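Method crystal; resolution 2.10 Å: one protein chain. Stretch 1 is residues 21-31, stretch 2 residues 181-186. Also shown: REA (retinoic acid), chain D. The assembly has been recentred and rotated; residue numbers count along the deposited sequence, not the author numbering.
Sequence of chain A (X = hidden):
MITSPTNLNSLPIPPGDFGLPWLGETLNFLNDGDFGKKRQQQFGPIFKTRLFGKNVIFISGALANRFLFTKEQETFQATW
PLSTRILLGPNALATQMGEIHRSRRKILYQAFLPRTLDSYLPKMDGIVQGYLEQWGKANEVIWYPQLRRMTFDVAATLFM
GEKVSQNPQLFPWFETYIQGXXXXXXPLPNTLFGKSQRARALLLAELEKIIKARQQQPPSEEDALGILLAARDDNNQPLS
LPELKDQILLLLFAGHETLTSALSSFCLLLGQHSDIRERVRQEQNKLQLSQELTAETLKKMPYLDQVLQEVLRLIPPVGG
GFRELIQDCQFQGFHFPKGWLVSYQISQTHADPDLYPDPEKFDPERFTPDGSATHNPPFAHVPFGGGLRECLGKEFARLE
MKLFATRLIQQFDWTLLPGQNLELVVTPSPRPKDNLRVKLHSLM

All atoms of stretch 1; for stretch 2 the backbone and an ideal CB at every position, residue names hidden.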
ATOM      1  N   PRO A  21       6.086  25.288  17.510  1.00 31.44           N
ATOM      2  CA  PRO A  21       4.626  25.161  17.540  1.00 31.22           C
ATOM      3  C   PRO A  21       4.085  24.871  16.138  1.00 30.85           C
ATOM      4  O   PRO A  21       4.612  25.385  15.148  1.00 31.09           O
ATOM      5  CB  PRO A  21       4.157  26.538  18.033  1.00 31.31           C
ATOM      6  CG  PRO A  21       5.326  27.103  18.740  1.00 31.26           C
ATOM      7  CD  PRO A  21       6.520  26.617  17.979  1.00 31.16           C
ATOM      8  N   TRP A  22       3.058  24.026  16.083  1.00 30.66           N
ATOM      9  CA  TRP A  22       2.468  23.494  14.848  1.00 30.27           C
ATOM     10  C   TRP A  22       3.445  22.729  13.934  1.00 29.60           C
ATOM     11  O   TRP A  22       3.303  21.519  13.773  1.00 29.48           O
ATOM     12  CB  TRP A  22       1.657  24.562  14.082  1.00 30.53           C
ATOM     13  CG  TRP A  22       0.445  23.982  13.442  1.00 31.14           C
ATOM     14  CD1 TRP A  22      -0.809  23.900  13.984  1.00 31.53           C
ATOM     15  CD2 TRP A  22       0.366  23.362  12.152  1.00 31.42           C
ATOM     16  NE1 TRP A  22      -1.664  23.280  13.105  1.00 32.02           N
ATOM     17  CE2 TRP A  22      -0.972  22.944  11.971  1.00 30.99           C
ATOM     18  CE3 TRP A  22       1.292  23.135  11.123  1.00 32.52           C
ATOM     19  CZ2 TRP A  22      -1.406  22.302  10.808  1.00 31.19           C
ATOM     20  CZ3 TRP A  22       0.856  22.491   9.961  1.00 32.09           C
ATOM     21  CH2 TRP A  22      -0.481  22.083   9.819  1.00 30.72           C
ATOM     22  N   LEU A  23       4.424  23.418  13.344  1.00 29.25           N
ATOM     23  CA  LEU A  23       5.372  22.764  12.428  1.00 29.06           C
ATOM     24  C   LEU A  23       6.032  21.520  13.047  1.00 28.43           C
ATOM     25  O   LEU A  23       6.152  20.487  12.384  1.00 29.16           O
ATOM     26  CB  LEU A  23       6.423  23.738  11.882  1.00 28.99           C
ATOM     27  CG  LEU A  23       7.424  23.168  10.863  1.00 29.29           C
ATOM     28  CD1 LEU A  23       6.791  22.918   9.491  1.00 29.45           C
ATOM     29  CD2 LEU A  23       8.646  24.061  10.740  1.00 29.32           C
ATOM     30  N   GLY A  24       6.445  21.622  14.307  1.00 27.76           N
ATOM     31  CA  GLY A  24       7.028  20.497  15.037  1.00 26.40           C
ATOM     32  C   GLY A  24       8.155  19.855  14.263  1.00 25.86           C
ATOM     33  O   GLY A  24       9.035  20.543  13.765  1.00 25.66           O
ATOM     34  N   GLU A  25       8.121  18.531  14.154  1.00 25.41           N
ATOM     35  CA  GLU A  25       9.131  17.812  13.363  1.00 25.29           C
ATOM     36  C   GLU A  25       8.579  17.350  12.010  1.00 24.44           C
ATOM     37  O   GLU A  25       9.084  16.394  11.419  1.00 24.26           O
ATOM     38  CB  GLU A  25       9.696  16.619  14.145  1.00 25.32           C
ATOM     39  CG  GLU A  25      10.239  16.955  15.525  1.00 25.08           C
ATOM     40  CD  GLU A  25      11.098  15.826  16.089  1.00 26.20           C
ATOM     41  OE1 GLU A  25      10.546  14.796  16.543  1.00 25.78           O
ATOM     42  OE2 GLU A  25      12.335  15.968  16.066  1.00 28.31           O
ATOM     43  N   THR A  26       7.553  18.046  11.515  1.00 23.60           N
ATOM     44  CA  THR A  26       6.902  17.674  10.257  1.00 22.59           C
ATOM     45  C   THR A  26       7.888  17.633   9.090  1.00 22.24           C
ATOM     46  O   THR A  26       7.780  16.769   8.226  1.00 22.08           O
ATOM     47  CB  THR A  26       5.708  18.623   9.898  1.00 22.57           C
ATOM     48  OG1 THR A  26       4.823  18.758  11.023  1.00 21.37           O
ATOM     49  CG2 THR A  26       4.920  18.068   8.718  1.00 22.95           C
ATOM     50  N   LEU A  27       8.846  18.558   9.059  1.00 22.03           N
ATOM     51  CA  LEU A  27       9.803  18.596   7.946  1.00 22.43           C
ATOM     52  C   LEU A  27      10.736  17.386   7.948  1.00 22.62           C
ATOM     53  O   LEU A  27      11.108  16.889   6.891  1.00 23.08           O
ATOM     54  CB  LEU A  27      10.606  19.903   7.920  1.00 22.58           C
ATOM     55  CG  LEU A  27       9.913  21.261   7.740  1.00 22.90           C
ATOM     56  CD1 LEU A  27      10.935  22.418   7.893  1.00 24.46           C
ATOM     57  CD2 LEU A  27       9.203  21.371   6.406  1.00 24.08           C
ATOM     58  N   ASN A  28      11.107  16.920   9.139  1.00 22.96           N
ATOM     59  CA  ASN A  28      11.953  15.726   9.276  1.00 23.28           C
ATOM     60  C   ASN A  28      11.198  14.477   8.816  1.00 23.10           C
ATOM     61  O   ASN A  28      11.715  13.680   8.041  1.00 22.86           O
ATOM     62  CB  ASN A  28      12.442  15.588  10.717  1.00 23.15           C
ATOM     63  CG  ASN A  28      13.086  16.877  11.244  1.00 23.97           C
ATOM     64  OD1 ASN A  28      14.204  17.222  10.872  1.00 24.65           O
ATOM     65  ND2 ASN A  28      12.379  17.584  12.104  1.00 25.21           N
ATOM     66  N   PHE A  29       9.959  14.342   9.280  1.00 23.37           N
ATOM     67  CA  PHE A  29       9.038  13.298   8.822  1.00 23.49           C
ATOM     68  C   PHE A  29       8.905  13.247   7.291  1.00 23.72           C
ATOM     69  O   PHE A  29       9.011  12.175   6.689  1.00 23.34           O
ATOM     70  CB  PHE A  29       7.667  13.528   9.468  1.00 23.58           C
ATOM     71  CG  PHE A  29       6.652  12.475   9.144  1.00 23.65           C
ATOM     72  CD1 PHE A  29       6.725  11.214   9.734  1.00 22.76           C
ATOM     73  CD2 PHE A  29       5.617  12.748   8.260  1.00 24.24           C
ATOM     74  CE1 PHE A  29       5.782  10.232   9.444  1.00 24.01           C
ATOM     75  CE2 PHE A  29       4.662  11.773   7.965  1.00 26.00           C
ATOM     76  CZ  PHE A  29       4.745  10.510   8.558  1.00 24.50           C
ATOM     77  N   LEU A  30       8.696  14.404   6.663  1.00 23.73           N
ATOM     78  CA  LEU A  30       8.466  14.443   5.222  1.00 24.45           C
ATOM     79  C   LEU A  30       9.729  14.260   4.369  1.00 25.17           C
ATOM     80  O   LEU A  30       9.640  13.839   3.216  1.00 24.71           O
ATOM     81  CB  LEU A  30       7.714  15.715   4.821  1.00 24.58           C
ATOM     82  CG  LEU A  30       6.271  15.871   5.309  1.00 24.43           C
ATOM     83  CD1 LEU A  30       5.752  17.256   4.933  1.00 24.86           C
ATOM     84  CD2 LEU A  30       5.375  14.768   4.738  1.00 23.76           C
ATOM     85  N   ASN A  31      10.897  14.532   4.948  1.00 26.14           N
ATOM     86  CA  ASN A  31      12.127  14.573   4.183  1.00 27.14           C
ATOM     87  C   ASN A  31      13.241  13.595   4.572  1.00 28.77           C
ATOM     88  O   ASN A  31      14.054  13.207   3.718  1.00 28.72           O
ATOM     89  CB  ASN A  31      12.644  16.009   4.165  1.00 26.94           C
ATOM     90  CG  ASN A  31      11.761  16.920   3.329  1.00 25.77           C
ATOM     91  OD1 ASN A  31      11.860  16.930   2.112  1.00 23.57           O
ATOM     92  ND2 ASN A  31      10.877  17.658   3.981  1.00 23.40           N
ATOM     93  N   UNK A 181       0.040  13.937  -1.303  1.00 20.00           N
ATOM     94  CA  UNK A 181      -0.674  13.219  -0.241  1.00 19.90           C
ATOM     95  C   UNK A 181       0.006  13.345   1.129  1.00 20.11           C
ATOM     96  O   UNK A 181      -0.661  13.609   2.148  1.00 19.94           O
ATOM     97  CB  UNK A 181      -0.797  11.740  -0.614  1.00 19.90           C
ATOM     98  N   UNK A 182       1.325  13.168   1.148  1.00 19.61           N
ATOM     99  CA  UNK A 182       2.104  13.437   2.357  1.00 20.20           C
ATOM    100  C   UNK A 182       3.048  14.611   2.095  1.00 20.21           C
ATOM    101  O   UNK A 182       4.139  14.445   1.556  1.00 19.50           O
ATOM    102  CB  UNK A 182       2.888  12.197   2.791  1.00 20.20           C
ATOM    103  N   UNK A 183       2.566  15.799   2.454  1.00 20.31           N
ATOM    104  CA  UNK A 183       3.237  17.075   2.180  1.00 21.31           C
ATOM    105  C   UNK A 183       2.728  18.154   3.135  1.00 21.72           C
ATOM    106  O   UNK A 183       1.773  17.928   3.896  1.00 22.26           O
ATOM    107  CB  UNK A 183       3.014  17.503   0.728  1.00 21.31           C
ATOM    108  N   UNK A 184       3.362  19.330   3.084  1.00 22.51           N
ATOM    109  CA  UNK A 184       2.896  20.496   3.837  1.00 22.89           C
ATOM    110  C   UNK A 184       1.581  20.981   3.227  1.00 22.35           C
ATOM    111  O   UNK A 184       1.567  21.346   2.053  1.00 22.09           O
ATOM    112  CB  UNK A 184       3.944  21.611   3.833  1.00 22.89           C
ATOM    113  N   UNK A 185       0.492  21.010   4.028  1.00 22.46           N
ATOM    114  CA  UNK A 185      -0.831  21.353   3.495  1.00 22.71           C
ATOM    115  C   UNK A 185      -0.984  22.866   3.221  1.00 22.91           C
ATOM    116  O   UNK A 185      -1.904  23.510   3.729  1.00 23.03           O
ATOM    117  CB  UNK A 185      -1.913  20.894   4.475  1.00 22.71           C
ATOM    118  N   UNK A 186      -0.087  23.406   2.399  1.00 23.55           N
ATOM    119  CA  UNK A 186      -0.134  24.814   2.000  1.00 23.97           C
ATOM    120  C   UNK A 186      -0.812  24.977   0.637  1.00 24.17           C
ATOM    121  O   UNK A 186      -0.292  24.531  -0.386  1.00 23.94           O
ATOM    122  CB  UNK A 186       1.278  25.402   1.959  1.00 23.97           C
TER
HETATM  123  C1  REA D1445      -3.562   3.201   1.876  1.00  9.60           C
HETATM  124  C2  REA D1445      -5.070   3.264   1.649  1.00  9.23           C
HETATM  125  C3  REA D1445      -5.744   4.007   2.804  1.00 11.87           C
HETATM  126  C4  REA D1445      -5.324   5.475   2.795  1.00 12.61           C
HETATM  127  C5  REA D1445      -3.839   5.665   2.568  1.00 12.64           C
HETATM  128  C6  REA D1445      -3.017   4.619   2.130  1.00 11.85           C
HETATM  129  C7  REA D1445      -1.595   4.906   1.905  1.00 12.87           C
HETATM  130  C8  REA D1445      -0.685   5.007   3.047  1.00 13.46           C
HETATM  131  C9  REA D1445       0.703   5.449   2.801  1.00 15.97           C
HETATM  132  C10 REA D1445       1.410   5.966   3.953  1.00 17.23           C
HETATM  133  C11 REA D1445       2.775   5.616   4.303  1.00 19.25           C
HETATM  134  C12 REA D1445       3.076   5.918   5.702  1.00 21.37           C
HETATM  135  C13 REA D1445       4.287   6.620   6.124  1.00 23.82           C
HETATM  136  C14 REA D1445       4.441   6.696   7.523  1.00 26.04           C
HETATM  137  C15 REA D1445       5.714   6.798   8.212  1.00 27.61           C
HETATM  138  C16 REA D1445      -3.251   2.335   3.111  1.00 10.58           C
HETATM  139  C17 REA D1445      -2.953   2.570   0.623  1.00  9.65           C
HETATM  140  C18 REA D1445      -3.270   7.042   2.805  1.00 14.68           C
HETATM  141  C19 REA D1445       1.352   5.417   1.438  1.00 15.51           C
HETATM  142  C20 REA D1445       5.247   7.214   5.127  1.00 24.88           C
HETATM  143  O1  REA D1445       6.785   6.756   7.584  1.00 32.86           O
HETATM  144  O2  REA D1445       5.738   6.933   9.445  1.00 28.91           O

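Position 181 lies beyond the reach of stretch 1: its ideal CB has no atom of that stretch within 5.5 Å. The visible atoms set no limit on size or polarity here, and phi/psi of -56/-45 suits almost any residue. The deposited residue is Leu181, whose side chain does not reach stretch 1.

Position 182 is better constrained. Its CA-to-CB bond points toward stretch 1, and the ideal CB is 4.1 Å from Leu30 CD2 and 5.5 Å from Phe29 CE2. Both neighbours are hydrocarbon, and the retinoic acid chain lies on the same side of the backbone. No charge or donor of stretch 1 is near, so an apolar side chain is favoured; leucine, isoleucine, methionine or an aromatic would be plausible, and phi/psi of -115/94 is an extended conformation open to all of them. The deposited residue is Phe182. Its CB packs against the leucine, with 4.1 Å between Leu30 CD2 and Phe182 CB, while the chi1 m rotamer (-64°) carries the ring to the ligand, where Phe182 CZ comes within 3.3 Å of REA C10. The backbone takes part as well, since Leu30 CD2 lies 3.4 Å from Phe182 O, a van der Waals contact.

At position 183 the CA-to-CB bond points away from stretch 1, although the CA is 6.6 Å from the CA of Leu30. The ideal CB is 5.0 Å from Leu30 CD1, and the leucine meets the main chain instead. With phi/psi of -159/173 the chain is almost fully extended, and stretch 1 hardly discriminates among side chains, polar or apolar. The deposited residue is Ser183, in rotamer p; its contact is made through the backbone, with Leu30 CD1 3.6 Å from Ser183 C, and its OG is hydrogen-bonded to a residue just outside one of the stretches.

Position 184 starts sideways, its ideal CB 4.8 Å from Leu30 CD1. Beyond that CB, Leu23, Thr26, Leu27 and Leu30 offer methyl groups, an apolar hollow that would suit a branched or flexible aliphatic chain such as leucine, isoleucine or methionine. The deposited residue is Leu184, with chi1 m and chi2 t. These angles bring its end nearer, so that Leu184 CD2 lies 3.9 Å from Leu30 CD1, 4.0 Å from Leu27 CD2, 4.1 Å from Thr26 CG2 and 4.4 Å from Leu23 CD1. One methyl thus meets four residues.

Position 185 also points sideways, with nothing of stretch 1 within 5.5 Å of its ideal CB. Phi of -75° permits proline without requiring it, and the indole of Trp22 invites a compact apolar group. The deposited residue is Pro185, whose CG lies at the edge of the indole, near its plane, with 4.2 Å between Trp22 CH2 and Pro185 CG.

Position 186 is again out of reach, so many side chains would fit. It is Ile186, which makes no contact with stretch 1. No hydrogen bond joins the stretches; the 314 Å² they bury rests on packing.

Stretch 2 (181-186) LFSLPI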
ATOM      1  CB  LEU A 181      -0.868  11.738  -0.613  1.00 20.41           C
ATOM      2  CG  LEU A 181      -2.112  11.398  -1.443  1.00 21.11           C
ATOM      3  CD1 LEU A 181      -1.942  10.041  -2.087  1.00 20.94           C
ATOM      4  CD2 LEU A 181      -3.405  11.465  -0.613  1.00 19.53           C
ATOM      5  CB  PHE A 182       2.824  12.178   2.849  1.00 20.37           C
ATOM      6  CG  PHE A 182       1.880  11.069   3.273  1.00 21.14           C
ATOM      7  CD1 PHE A 182       1.587  10.861   4.620  1.00 22.78           C
ATOM      8  CD2 PHE A 182       1.281  10.241   2.331  1.00 21.90           C
ATOM      9  CE1 PHE A 182       0.715   9.834   5.017  1.00 21.95           C
ATOM     10  CE2 PHE A 182       0.401   9.210   2.725  1.00 22.04           C
ATOM     11  CZ  PHE A 182       0.120   9.021   4.069  1.00 20.79           C
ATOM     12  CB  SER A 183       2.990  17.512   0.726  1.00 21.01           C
ATOM     13  OG  SER A 183       1.612  17.753   0.508  1.00 20.60           O
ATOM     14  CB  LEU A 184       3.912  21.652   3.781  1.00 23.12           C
ATOM     15  CG  LEU A 184       5.290  21.593   4.441  1.00 24.33           C
ATOM     16  CD1 LEU A 184       5.913  23.013   4.435  1.00 25.66           C
ATOM     17  CD2 LEU A 184       5.255  21.014   5.856  1.00 23.99           C
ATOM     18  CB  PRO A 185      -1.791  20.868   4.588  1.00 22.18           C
ATOM     19  CG  PRO A 185      -0.987  20.943   5.860  1.00 22.52           C
ATOM     20  CD  PRO A 185       0.460  20.762   5.488  1.00 21.75           C
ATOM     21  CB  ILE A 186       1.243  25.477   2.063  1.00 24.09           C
ATOM     22  CG1 ILE A 186       1.639  25.665   3.531  1.00 25.63           C
ATOM     23  CG2 ILE A 186       1.226  26.851   1.382  1.00 25.18           C
ATOM     24  CD1 ILE A 186       3.055  26.175   3.737  1.00 26.08           C
TER
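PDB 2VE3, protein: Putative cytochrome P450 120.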